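Local structure of putative TIM-barrel metal-dependent hydrolase (Mycobacterium avium subsp. paratuberculosis S397, 4DZI) at residues D11-Y16 / G354-H359; G228-D233 / V290-G295; E18-F23 / N59-P64; G35-S40 / I49-N54. The protein probably catalyses a metal-dependent hydrolysis, being a TIM-barrel amidohydrolase with a two-metal site, occupied here by two cadmium ions. One frame throughout, in Å; residues are numbered along the deposited sequence.

Contact 1. Residues D11-Y16 / G354-H359. With CD (cadmium ion), chain Q; CD (cadmium ion), chain P.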
loop_
_atom_site.group_PDB
_atom_site.type_symbol
_atom_site.label_atom_id
_atom_site.label_comp_id
_atom_site.label_asym_id
_atom_site.label_seq_id
_atom_site.Cartn_x
_atom_site.Cartn_y
_atom_site.Cartn_z
ATOM N N ASP C 11 18.412 11.993 20.545
ATOM C CA ASP C 11 17.464 12.287 19.446
ATOM C C ASP C 11 17.847 11.433 18.250
ATOM O O ASP C 11 18.929 11.633 17.663
ATOM C CB ASP C 11 17.594 13.781 19.108
ATOM C CG ASP C 11 16.458 14.291 18.237
ATOM O OD1 ASP C 11 15.914 13.478 17.469
ATOM O OD2 ASP C 11 16.126 15.506 18.309
ATOM N N VAL C 12 17.001 10.468 17.858
ATOM C CA VAL C 12 17.404 9.561 16.772
ATOM C C VAL C 12 17.104 10.116 15.370
ATOM O O VAL C 12 17.363 9.452 14.365
ATOM C CB VAL C 12 16.798 8.143 16.921
ATOM C CG1 VAL C 12 17.103 7.561 18.333
ATOM C CG2 VAL C 12 15.293 8.130 16.646
ATOM N N ASP C 13 16.590 11.339 15.300
ATOM C CA ASP C 13 16.299 11.902 13.973
ATOM C C ASP C 13 16.688 13.359 13.942
ATOM O O ASP C 13 15.906 14.241 14.317
ATOM C CB ASP C 13 14.811 11.803 13.628
ATOM C CG ASP C 13 14.538 12.104 12.177
ATOM O OD1 ASP C 13 15.490 12.480 11.431
ATOM O OD2 ASP C 13 13.345 12.000 11.805
ATOM N N ASN C 14 17.911 13.589 13.451
ATOM C CA ASN C 14 18.350 14.954 13.183
ATOM C C ASN C 14 18.961 14.996 11.796
ATOM O O ASN C 14 19.355 13.982 11.246
ATOM C CB ASN C 14 19.402 15.393 14.225
ATOM C CG ASN C 14 18.842 16.272 15.334
ATOM O OD1 ASN C 14 19.515 17.225 15.769
ATOM N ND2 ASN C 14 17.676 15.919 15.871
ATOM N N HIS C 15 18.986 16.192 11.199
ATOM C CA HIS C 15 19.595 16.369 9.872
ATOM C C HIS C 15 20.659 17.447 9.779
ATOM O O HIS C 15 20.657 18.393 10.556
ATOM C CB HIS C 15 18.488 16.655 8.829
ATOM C CG HIS C 15 17.566 15.490 8.633
ATOM N ND1 HIS C 15 17.869 14.483 7.802
ATOM C CD2 HIS C 15 16.368 15.144 9.258
ATOM C CE1 HIS C 15 16.909 13.539 7.860
ATOM N NE2 HIS C 15 15.989 13.931 8.741
ATOM N N TYR C 16 21.570 17.262 8.828
ATOM C CA TYR C 16 22.381 18.344 8.280
ATOM C C TYR C 16 21.813 18.667 6.892
ATOM O O TYR C 16 20.984 17.909 6.340
ATOM C CB TYR C 16 23.852 17.917 8.168
ATOM C CG TYR C 16 24.002 16.543 7.608
ATOM C CD1 TYR C 16 23.838 16.292 6.233
ATOM C CD2 TYR C 16 24.280 15.454 8.441
ATOM C CE1 TYR C 16 23.946 14.999 5.727
ATOM C CE2 TYR C 16 24.378 14.151 7.940
ATOM C CZ TYR C 16 24.223 13.933 6.580
ATOM O OH TYR C 16 24.308 12.667 6.067
ATOM N N GLY C 354 12.410 10.941 18.228
ATOM C CA GLY C 354 13.196 11.591 17.165
ATOM C C GLY C 354 12.436 12.878 16.808
ATOM O O GLY C 354 11.216 12.866 16.678
ATOM N N SER C 355 13.147 13.987 16.664
ATOM C CA SER C 355 12.501 15.275 16.424
ATOM C C SER C 355 12.473 15.693 14.949
ATOM O O SER C 355 11.623 16.512 14.563
ATOM C CB SER C 355 13.269 16.381 17.170
ATOM O OG SER C 355 14.565 16.499 16.603
ATOM N N ASP C 356 13.394 15.155 14.145
ATOM C CA ASP C 356 13.566 15.536 12.739
ATOM C C ASP C 356 14.049 16.956 12.610
ATOM O O ASP C 356 13.862 17.592 11.581
ATOM C CB ASP C 356 12.255 15.375 11.948
ATOM C CG ASP C 356 12.471 15.347 10.431
ATOM O OD1 ASP C 356 13.511 14.885 9.932
ATOM O OD2 ASP C 356 11.524 15.758 9.733
ATOM N N TRP C 357 14.661 17.474 13.666
ATOM C CA TRP C 357 15.214 18.830 13.566
ATOM C C TRP C 357 16.409 18.896 12.638
ATOM O O TRP C 357 17.262 18.017 12.644
ATOM C CB TRP C 357 15.598 19.251 14.999
ATOM C CG TRP C 357 15.783 20.740 15.124
ATOM C CD1 TRP C 357 14.814 21.689 15.433
ATOM C CD2 TRP C 357 17.020 21.508 14.949
ATOM N NE1 TRP C 357 15.360 22.964 15.453
ATOM C CE2 TRP C 357 16.662 22.918 15.149
ATOM C CE3 TRP C 357 18.334 21.188 14.625
ATOM C CZ2 TRP C 357 17.610 23.943 15.056
ATOM C CZ3 TRP C 357 19.272 22.227 14.548
ATOM C CH2 TRP C 357 18.902 23.576 14.737
ATOM N N PRO C 358 16.533 19.953 11.801
ATOM C CA PRO C 358 15.789 21.195 11.722
ATOM C C PRO C 358 14.765 21.219 10.594
ATOM O O PRO C 358 14.412 22.288 10.136
ATOM C CB PRO C 358 16.887 22.177 11.337
ATOM C CG PRO C 358 17.710 21.423 10.377
ATOM C CD PRO C 358 17.756 20.024 10.967
ATOM N N HIS C 359 14.286 20.063 10.133
ATOM C CA HIS C 359 13.348 20.124 8.997
ATOM C C HIS C 359 12.053 20.845 9.271
ATOM O O HIS C 359 11.593 20.918 10.388
ATOM C CB HIS C 359 13.041 18.680 8.537
ATOM C CG HIS C 359 14.153 18.033 7.744
ATOM N ND1 HIS C 359 14.049 16.756 7.227
ATOM C CD2 HIS C 359 15.379 18.516 7.337
ATOM C CE1 HIS C 359 15.158 16.471 6.543
ATOM N NE2 HIS C 359 15.966 17.555 6.590
HETATM CD CD CD Q . 14.328 12.755 9.550
HETATM CD CD CD P . 12.288 15.302 7.564
HETATM O O HOH W 1 12.931 14.291 5.387
#

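Contact 2. Residues G228-D233 / V290-G295. With CD (cadmium ion), chain Q; CD (cadmium ion), chain P.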
loop_
_atom_site.group_PDB
_atom_site.type_symbol
_atom_site.label_atom_id
_atom_site.label_comp_id
_atom_site.label_asym_id
_atom_site.label_seq_id
_atom_site.Cartn_x
_atom_site.Cartn_y
_atom_site.Cartn_z
ATOM N N GLY C 228 19.511 1.319 9.771
ATOM C CA GLY C 228 18.411 2.270 9.893
ATOM C C GLY C 228 17.753 2.465 8.547
ATOM O O GLY C 228 18.419 2.442 7.516
ATOM N N PHE C 229 16.420 2.614 8.578
ATOM C CA PHE C 229 15.620 2.852 7.383
ATOM C C PHE C 229 14.919 4.199 7.543
ATOM O O PHE C 229 13.974 4.338 8.329
ATOM C CB PHE C 229 14.535 1.751 7.210
ATOM C CG PHE C 229 15.107 0.396 6.887
ATOM C CD1 PHE C 229 15.683 0.150 5.655
ATOM C CD2 PHE C 229 15.101 -0.619 7.838
ATOM C CE1 PHE C 229 16.232 -1.100 5.363
ATOM C CE2 PHE C 229 15.661 -1.877 7.549
ATOM C CZ PHE C 229 16.227 -2.109 6.311
ATOM N N HIS C 230 15.400 5.201 6.819
ATOM C CA HIS C 230 14.837 6.546 6.923
ATOM C C HIS C 230 14.085 6.870 5.693
ATOM O O HIS C 230 14.522 6.498 4.601
ATOM C CB HIS C 230 15.977 7.579 7.043
ATOM C CG HIS C 230 15.485 9.003 7.278
ATOM N ND1 HIS C 230 15.009 9.807 6.285
ATOM C CD2 HIS C 230 15.352 9.725 8.457
ATOM C CE1 HIS C 230 14.614 10.981 6.808
ATOM N NE2 HIS C 230 14.805 10.934 8.132
ATOM N N LEU C 231 12.964 7.569 5.863
ATOM C CA LEU C 231 12.179 8.078 4.734
ATOM C C LEU C 231 13.077 8.578 3.597
ATOM O O LEU C 231 13.946 9.423 3.810
ATOM C CB LEU C 231 11.324 9.249 5.225
ATOM C CG LEU C 231 10.239 9.680 4.258
ATOM C CD1 LEU C 231 9.180 8.576 4.119
ATOM C CD2 LEU C 231 9.609 10.986 4.748
ATOM N N SER C 232 12.794 8.137 2.363
ATOM C CA SER C 232 13.693 8.409 1.229
ATOM C C SER C 232 12.854 8.561 -0.027
ATOM O O SER C 232 11.642 8.321 0.010
ATOM C CB SER C 232 14.628 7.206 0.998
ATOM O OG SER C 232 15.497 6.966 2.131
ATOM N N ASP C 233 13.499 8.899 -1.149
ATOM C CA ASP C 233 12.860 8.563 -2.435
ATOM C C ASP C 233 13.046 7.078 -2.649
ATOM O O ASP C 233 14.122 6.611 -2.983
ATOM C CB ASP C 233 13.507 9.323 -3.601
ATOM C CG ASP C 233 12.774 9.098 -4.911
ATOM O OD1 ASP C 233 11.888 8.214 -4.969
ATOM O OD2 ASP C 233 13.069 9.812 -5.886
ATOM N N VAL C 290 16.045 -0.095 12.703
ATOM C CA VAL C 290 15.295 1.044 13.250
ATOM C C VAL C 290 14.633 1.781 12.091
ATOM O O VAL C 290 15.254 2.032 11.072
ATOM C CB VAL C 290 16.161 2.036 14.104
ATOM C CG1 VAL C 290 17.368 2.560 13.309
ATOM C CG2 VAL C 290 15.302 3.203 14.632
ATOM N N SER C 291 13.358 2.145 12.287
ATOM C CA SER C 291 12.592 2.936 11.311
ATOM C C SER C 291 12.572 4.388 11.751
ATOM O O SER C 291 12.163 4.679 12.881
ATOM C CB SER C 291 11.156 2.377 11.245
ATOM O OG SER C 291 10.307 3.271 10.535
ATOM N N ILE C 292 13.055 5.286 10.893
ATOM C CA ILE C 292 13.110 6.716 11.238
ATOM C C ILE C 292 12.324 7.566 10.226
ATOM O O ILE C 292 12.533 7.454 9.014
ATOM C CB ILE C 292 14.591 7.189 11.279
ATOM C CG1 ILE C 292 15.454 6.211 12.105
ATOM C CG2 ILE C 292 14.681 8.628 11.805
ATOM C CD1 ILE C 292 16.942 6.546 12.126
ATOM N N GLU C 293 11.448 8.419 10.748
ATOM C CA GLU C 293 10.620 9.340 9.938
ATOM C C GLU C 293 9.691 8.628 8.979
ATOM O O GLU C 293 9.308 9.186 7.952
ATOM C CB GLU C 293 11.455 10.429 9.198
ATOM C CG GLU C 293 10.618 11.715 9.000
ATOM C CD GLU C 293 11.293 12.855 8.271
ATOM O OE1 GLU C 293 10.563 13.666 7.675
ATOM O OE2 GLU C 293 12.541 12.935 8.275
ATOM N N ASN C 294 9.292 7.419 9.345
ATOM C CA ASN C 294 8.313 6.716 8.508
ATOM C C ASN C 294 6.945 6.576 9.184
ATOM O O ASN C 294 6.035 5.937 8.605
ATOM C CB ASN C 294 8.874 5.335 8.206
ATOM C CG ASN C 294 10.233 5.410 7.521
ATOM O OD1 ASN C 294 10.395 6.140 6.555
ATOM N ND2 ASN C 294 11.213 4.674 8.057
ATOM N N GLY C 295 6.787 7.138 10.398
ATOM C CA GLY C 295 5.572 6.955 11.238
ATOM C C GLY C 295 5.600 5.575 11.895
ATOM O O GLY C 295 6.514 4.804 11.677
HETATM CD CD CD Q . 14.328 12.755 9.550
HETATM CD CD CD P . 12.288 15.302 7.564
HETATM O O HOH W 1 12.931 14.291 5.387
#

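Contact 3. Residues E18-F23 / N59-P64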
loop_
_atom_site.group_PDB
_atom_site.type_symbol
_atom_site.label_atom_id
_atom_site.label_comp_id
_atom_site.label_asym_id
_atom_site.label_seq_id
_atom_site.Cartn_x
_atom_site.Cartn_y
_atom_site.Cartn_z
ATOM N N GLU C 18 23.350 19.075 3.223
ATOM C CA GLU C 18 24.629 18.823 2.536
ATOM C C GLU C 18 25.113 20.031 1.768
ATOM O O GLU C 18 24.337 20.706 1.130
ATOM C CB GLU C 18 24.511 17.684 1.531
ATOM C CG GLU C 18 24.187 16.311 2.113
ATOM C CD GLU C 18 22.697 16.052 2.345
ATOM O OE1 GLU C 18 21.849 16.967 2.343
ATOM O OE2 GLU C 18 22.362 14.865 2.502
ATOM N N PRO C 19 26.423 20.255 1.778
ATOM C CA PRO C 19 26.979 21.219 0.827
ATOM C C PRO C 19 26.914 20.664 -0.598
ATOM O O PRO C 19 26.739 19.450 -0.808
ATOM C CB PRO C 19 28.430 21.352 1.290
ATOM C CG PRO C 19 28.739 20.004 1.878
ATOM C CD PRO C 19 27.466 19.622 2.611
ATOM N N LEU C 20 27.042 21.547 -1.583
ATOM C CA LEU C 20 26.903 21.117 -2.973
ATOM C C LEU C 20 27.868 20.011 -3.395
ATOM O O LEU C 20 27.590 19.314 -4.344
ATOM C CB LEU C 20 27.080 22.324 -3.916
ATOM C CG LEU C 20 25.943 23.334 -3.879
ATOM C CD1 LEU C 20 26.304 24.499 -4.793
ATOM C CD2 LEU C 20 24.600 22.724 -4.325
ATOM N N ASP C 21 29.008 19.849 -2.711
ATOM C CA ASP C 21 29.973 18.821 -3.096
ATOM C C ASP C 21 29.932 17.552 -2.244
ATOM O O ASP C 21 30.871 16.715 -2.263
ATOM C CB ASP C 21 31.408 19.416 -3.113
ATOM C CG ASP C 21 31.912 19.776 -1.720
ATOM O OD1 ASP C 21 31.102 19.763 -0.777
ATOM O OD2 ASP C 21 33.118 20.071 -1.576
ATOM N N SER C 22 28.832 17.341 -1.531
ATOM C CA SER C 22 28.781 16.143 -0.707
ATOM C C SER C 22 28.959 14.835 -1.496
ATOM O O SER C 22 29.562 13.893 -1.021
ATOM C CB SER C 22 27.499 16.094 0.148
ATOM O OG SER C 22 26.336 15.975 -0.671
ATOM N N PHE C 23 28.405 14.768 -2.702
ATOM C CA PHE C 23 28.541 13.589 -3.551
ATOM C C PHE C 23 29.661 13.688 -4.600
ATOM O O PHE C 23 29.853 12.762 -5.406
ATOM C CB PHE C 23 27.185 13.249 -4.210
ATOM C CG PHE C 23 26.254 12.501 -3.304
ATOM C CD1 PHE C 23 25.424 13.180 -2.409
ATOM C CD2 PHE C 23 26.198 11.128 -3.354
ATOM C CE1 PHE C 23 24.582 12.486 -1.547
ATOM C CE2 PHE C 23 25.342 10.424 -2.495
ATOM C CZ PHE C 23 24.536 11.107 -1.608
ATOM N N ASN C 59 15.752 22.922 -3.881
ATOM C CA ASN C 59 16.929 23.788 -4.012
ATOM C C ASN C 59 18.139 23.173 -3.347
ATOM O O ASN C 59 18.247 23.217 -2.127
ATOM C CB ASN C 59 16.647 25.178 -3.409
ATOM C CG ASN C 59 17.838 26.085 -3.469
ATOM O OD1 ASN C 59 18.799 25.806 -4.161
ATOM N ND2 ASN C 59 17.767 27.197 -2.750
ATOM N N PRO C 60 19.067 22.591 -4.138
ATOM C CA PRO C 60 20.200 21.881 -3.541
ATOM C C PRO C 60 21.188 22.797 -2.849
ATOM O O PRO C 60 22.071 22.301 -2.121
ATOM C CB PRO C 60 20.837 21.163 -4.726
ATOM C CG PRO C 60 20.440 21.999 -5.906
ATOM C CD PRO C 60 19.054 22.475 -5.613
ATOM N N THR C 61 21.079 24.120 -3.041
ATOM C CA THR C 61 21.982 25.007 -2.250
ATOM C C THR C 61 21.458 25.188 -0.822
ATOM O O THR C 61 22.167 25.724 0.022
ATOM C CB THR C 61 22.155 26.432 -2.828
ATOM O OG1 THR C 61 20.969 27.186 -2.579
ATOM C CG2 THR C 61 22.470 26.405 -4.342
ATOM N N PHE C 62 20.194 24.828 -0.586
ATOM C CA PHE C 62 19.605 24.954 0.752
ATOM C C PHE C 62 19.638 26.385 1.274
ATOM O O PHE C 62 19.664 26.612 2.475
ATOM C CB PHE C 62 20.270 23.990 1.756
ATOM C CG PHE C 62 19.959 22.528 1.472
ATOM C CD1 PHE C 62 18.636 22.054 1.641
ATOM C CD2 PHE C 62 20.973 21.646 1.092
ATOM C CE1 PHE C 62 18.335 20.721 1.367
ATOM C CE2 PHE C 62 20.669 20.301 0.840
ATOM C CZ PHE C 62 19.345 19.851 0.987
ATOM N N ASP C 63 19.557 27.354 0.366
ATOM C CA ASP C 63 19.511 28.759 0.774
ATOM C C ASP C 63 18.589 29.518 -0.161
ATOM O O ASP C 63 18.791 29.480 -1.394
ATOM C CB ASP C 63 20.932 29.286 0.702
ATOM C CG ASP C 63 21.082 30.644 1.366
ATOM O OD1 ASP C 63 20.165 31.085 2.080
ATOM O OD2 ASP C 63 22.143 31.241 1.183
ATOM N N PRO C 64 17.550 30.161 0.381
ATOM C CA PRO C 64 17.173 30.242 1.798
ATOM C C PRO C 64 16.655 28.906 2.284
ATOM O O PRO C 64 16.412 27.968 1.482
ATOM C CB PRO C 64 16.026 31.262 1.820
ATOM C CG PRO C 64 15.517 31.305 0.432
ATOM C CD PRO C 64 16.692 31.019 -0.462
HETATM O O HOH W 2 23.270 19.919 -1.454
HETATM O O HOH W 3 24.018 22.930 -0.432
#

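Contact 4. Residues G35-S40 / I49-N54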
loop_
_atom_site.group_PDB
_atom_site.type_symbol
_atom_site.label_atom_id
_atom_site.label_comp_id
_atom_site.label_asym_id
_atom_site.label_seq_id
_atom_site.Cartn_x
_atom_site.Cartn_y
_atom_site.Cartn_z
ATOM N N GLY C 35 27.561 10.196 -11.898
ATOM C CA GLY C 35 27.062 10.470 -10.546
ATOM C C GLY C 35 26.316 11.786 -10.473
ATOM O O GLY C 35 25.652 12.195 -11.415
ATOM N N VAL C 36 26.488 12.485 -9.362
ATOM C CA VAL C 36 25.889 13.755 -9.137
ATOM C C VAL C 36 26.738 14.903 -9.691
ATOM O O VAL C 36 27.952 14.958 -9.435
ATOM C CB VAL C 36 25.723 13.993 -7.616
ATOM C CG1 VAL C 36 25.140 15.376 -7.366
ATOM C CG2 VAL C 36 24.882 12.889 -6.995
ATOM N N GLN C 37 26.097 15.804 -10.442
ATOM C CA GLN C 37 26.689 17.102 -10.827
ATOM C C GLN C 37 25.748 18.199 -10.433
ATOM O O GLN C 37 24.522 18.038 -10.501
ATOM C CB GLN C 37 26.853 17.245 -12.344
ATOM C CG GLN C 37 27.620 16.171 -13.053
ATOM C CD GLN C 37 27.679 16.498 -14.550
ATOM O OE1 GLN C 37 28.423 17.396 -14.967
ATOM N NE2 GLN C 37 26.876 15.807 -15.341
ATOM N N MET C 38 26.318 19.344 -10.081
ATOM C CA MET C 38 25.535 20.533 -9.817
ATOM C C MET C 38 25.736 21.499 -10.983
ATOM O O MET C 38 26.837 21.989 -11.209
ATOM C CB MET C 38 25.988 21.132 -8.474
ATOM C CG MET C 38 25.688 20.195 -7.304
ATOM S SD MET C 38 23.910 19.918 -7.055
ATOM C CE MET C 38 23.944 18.872 -5.591
ATOM N N LEU C 39 24.687 21.716 -11.769
ATOM C CA LEU C 39 24.821 22.606 -12.913
ATOM C C LEU C 39 23.981 23.862 -12.704
ATOM O O LEU C 39 22.938 23.816 -12.071
ATOM C CB LEU C 39 24.404 21.862 -14.200
ATOM C CG LEU C 39 25.143 20.559 -14.505
ATOM C CD1 LEU C 39 24.638 19.954 -15.819
ATOM C CD2 LEU C 39 26.631 20.839 -14.570
ATOM N N SER C 40 24.425 24.986 -13.254
ATOM C CA SER C 40 23.750 26.239 -13.015
ATOM C C SER C 40 23.109 26.786 -14.287
ATOM O O SER C 40 23.741 26.750 -15.342
ATOM C CB SER C 40 24.766 27.245 -12.477
ATOM O OG SER C 40 24.133 28.492 -12.244
ATOM N N ILE C 49 21.885 14.118 -12.077
ATOM C CA ILE C 49 22.348 12.806 -11.591
ATOM C C ILE C 49 22.237 11.797 -12.715
ATOM O O ILE C 49 21.143 11.585 -13.252
ATOM C CB ILE C 49 21.517 12.348 -10.370
ATOM C CG1 ILE C 49 21.461 13.488 -9.335
ATOM C CG2 ILE C 49 22.128 11.050 -9.791
ATOM C CD1 ILE C 49 20.646 13.173 -8.072
ATOM N N GLY C 50 23.375 11.211 -13.091
ATOM C CA GLY C 50 23.451 10.361 -14.291
ATOM C C GLY C 50 22.855 11.057 -15.525
ATOM O O GLY C 50 22.092 10.447 -16.278
ATOM N N ASP C 51 23.175 12.335 -15.690
ATOM C CA ASP C 51 22.755 13.128 -16.854
ATOM C C ASP C 51 21.279 13.497 -16.863
ATOM O O ASP C 51 20.772 13.986 -17.868
ATOM C CB ASP C 51 23.123 12.426 -18.177
ATOM C CG ASP C 51 24.530 12.766 -18.661
ATOM O OD1 ASP C 51 25.238 13.568 -18.011
ATOM O OD2 ASP C 51 24.920 12.239 -19.725
ATOM N N ARG C 52 20.591 13.317 -15.743
ATOM C CA ARG C 52 19.173 13.663 -15.664
ATOM C C ARG C 52 18.908 14.607 -14.508
ATOM O O ARG C 52 19.311 14.348 -13.386
ATOM C CB ARG C 52 18.347 12.386 -15.523
ATOM C CG ARG C 52 16.874 12.628 -15.340
ATOM C CD ARG C 52 16.165 11.286 -15.179
ATOM N NE ARG C 52 14.712 11.394 -15.272
ATOM C CZ ARG C 52 13.866 10.431 -14.914
ATOM N NH1 ARG C 52 14.322 9.286 -14.421
ATOM N NH2 ARG C 52 12.561 10.612 -15.042
ATOM N N VAL C 53 18.218 15.714 -14.776
ATOM C CA VAL C 53 17.917 16.659 -13.713
ATOM C C VAL C 53 17.054 15.972 -12.689
ATOM O O VAL C 53 16.081 15.313 -13.035
ATOM C CB VAL C 53 17.203 17.894 -14.262
ATOM C CG1 VAL C 53 16.891 18.858 -13.123
ATOM C CG2 VAL C 53 18.105 18.573 -15.318
ATOM N N ASN C 54 17.407 16.129 -11.413
ATOM C CA ASN C 54 16.664 15.462 -10.339
ATOM C C ASN C 54 15.891 16.505 -9.550
ATOM O O ASN C 54 16.347 17.617 -9.427
ATOM C CB ASN C 54 17.670 14.761 -9.414
ATOM C CG ASN C 54 17.005 14.022 -8.284
ATOM O OD1 ASN C 54 16.940 14.525 -7.177
ATOM N ND2 ASN C 54 16.524 12.813 -8.556
HETATM O O HOH W 4 25.143 13.841 -14.102
#

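Contact 1. Residues D11-Y16 / G354-H359
His15 and His359 lie ring on ring in an offset stack, with centroids 3.8 Å apart and planes within 9° of parallel, yet each imidazole serves a different cadmium ion. The side chain of His15 can be traced outward. CB, fixed by the backbone, comes within 3.5 Å of His359 NE2; with CG anti to the carbonyl carbon (chi1 -66°) the ring lies along the His359 imidazole. CG faces NE2 and CE1 of that ring, whose CE1 sits over the centre of the His15 imidazole. CD2 runs beside Asp356 OD1 at the ring edge, and CE1 lies next to His359 CE1 and the cadmium ion of chain Q. At the tip, His15 NE2 binds that ion at 2.2 Å, while ND1 is satisfied by a hydrogen bond elsewhere in the structure.

Asp13, two residues before His15, chelates the same ion with OD1 (2.2 Å) and, more loosely, OD2 (2.6 Å). This Asp-X-His pair ends the first strand, 9-15, of the barrel, where many amidohydrolases carry His-X-His. Asp356 lies alongside Asp13, pointing the same way, and its OD1 bridges the metals, 2.3 Å from the ion of chain Q and 2.7 Å from that of chain P. His359 ND1 and a water also bind the latter; His230, Glu293 and Glu361 complete the two sites, and Thr123 is the outer polar partner of His359.

Farther back, Asp11 OD1 is gripped from opposite faces of its carboxylate by Asp13 N (an Asx turn) and Ser355 N. Asp11 OD2 takes the Ser355 hydroxyl on its syn lone pair.

Contact 2. Residues G228-D233 / V290-G295
His230 and Glu293 converge on one cadmium ion from the C-terminal ends of neighbouring parallel strands of the TIM barrel, 227-230 and 289-292; over 228-230 and 290-292 the strand axes approach to 4.7 Å, their directions 20° apart. His230 holds CG anti to its own backbone N (chi1 -175°), which carries NE2 to 2.4 Å from the cadmium ion of chain Q. Two features bear on the rotation of the ring: ND1 donates to the carbonyl oxygen of Leu231, and CD2 rests 3.6 Å from Ile292 CG2. The Ile292 carbonyl oxygen lies over one ring face.

Glu293 runs out with an extended chain beyond CG, its carboxylate nearly perpendicular to the His230 ring (86°). OE2 approaches the ring edge and bridges the metals, at 2.2 Å from the ion of chain Q and 2.5 Å from that of chain P, to which OE1 also binds. Leu231 covers the backbone just outside, its CB 3.4 Å from Glu293 O.

The strands are joined by Phe229 N to Val290 O, Ile292 N to Phe229 O and Leu231 N to Ile292 O. Asn294 extends this ladder with its side chain: ND2 reaches Phe229 O at 2.8 Å, from the carbonyl face opposite Ile292 N, and gives a straighter bond to Ser291 OG at 3.0 Å.

Contact 3. Residues E18-F23 / N59-P64
Glu18 and Leu20 meet Pro60, Thr61 and Phe62 in a water-bridged loop-to-loop contact, between the segment that follows strand 9-15 and the one that leads into strand 65-66. The evidence for bridging is direct. Two waters each lie within hydrogen-bonding distance of both carbonyl oxygens, Glu18 O and Pro60 O: one at 2.9 and 2.7 Å respectively, the other at 2.7 Å from each. The oxygens themselves are 4.3 Å apart.

Beside the waters the touching is by van der Waals contact. Glu18 O lies at the edge of the Phe62 ring, 3.5 Å from CD2. The Glu18 chain bends at chi2 (84°), which brings its carboxylate to within 19° of the ring plane with OE1 near CE2; both carboxylate oxygens are taken up by backbone N-H groups of Thr123, Phe124 and Gly125. Leu20 places CD2 3.4 Å from Pro60 O and also against Pro60 CB. A type I turn from Asn59 to Phe62 shapes the second segment, and within it Asn59 OD1 accepts from Thr61 N in an Asx turn.

Helix 136-153 flanks the first segment, with Phe146 and Trp149 touching Glu18, while Met38 of strand 36-40 packs against both Leu20 and Pro60.

Contact 4. Residues G35-S40 / I49-N54
Gly35 and Gly50 supply the direct backbone link: Gly50 N donates to Gly35 O over 3.0 Å with an N-H...O angle of 163°. The same carbonyl oxygen also receives a CA-H...O contact from Ile49, whose CA stands 3.4 Å away, and so engages two successive residues of the opposite segment.

Apolar contact follows one step along. Val36 and Ile49 form an antiparallel non-hydrogen-bonded pair, their CA atoms 4.4 Å apart, and their side chains run side by side in the same direction on one face. Val36 CG2 meets Ile49 CG1 at 4.2 Å; both branches stand anti to the carbonyl carbon of their own residue, beside its N. Outside the pair, Val128 and Ala131 of helix 128-131 touch Val36 and Ile49 respectively, and Phe23 also packs on Val36.

The pair joins the first two strands of a small three-stranded antiparallel sheet in the order 36-40, 45-49, 52-53. A type I' turn connects the last two as a tight hairpin, closed by Ile49 N to Arg52 O and Arg52 N to Ile49 O. Its corner residues, Gly50 and Asp51, both have positive phi.

Polar contact is mediated by water. One water accepts from Gln37 NE2 and from Asp51 N, at 2.9 Å in each case. Gln37 gets there with its chain extended beyond CG, crossing Asp51 obliquely. Its NE2 stays 3.9 Å from Asp51 OD1, so the amide and carboxylate, their planes 44° apart, are neighbours without a direct bond. The other end of the amide, Gln37 OE1, accepts from Arg33.

In the fold
Contacts 1 and 2 together build the two-metal centre: their centres are 12 Å apart, both touch both cadmium ions and one shared water, and Asp356 OD1 of contact 1 comes within 2.7 Å of Glu293 OE2 of contact 2, as expected of oxygens that bridge the same two metals. His15 NE2 and His230 NE2 approach to 3.3 Å at the ion of chain Q. The first segment of contact 3 comes just after that of contact 1 in sequence; the centres are 18 Å apart, and the Phe62 side chain is about 10 Å from a cadmium ion. Contact 4 packs on contact 3, with Phe23 CB 3.6 Å from Val36 CG2, but lies 27 Å centre to centre from contact 1.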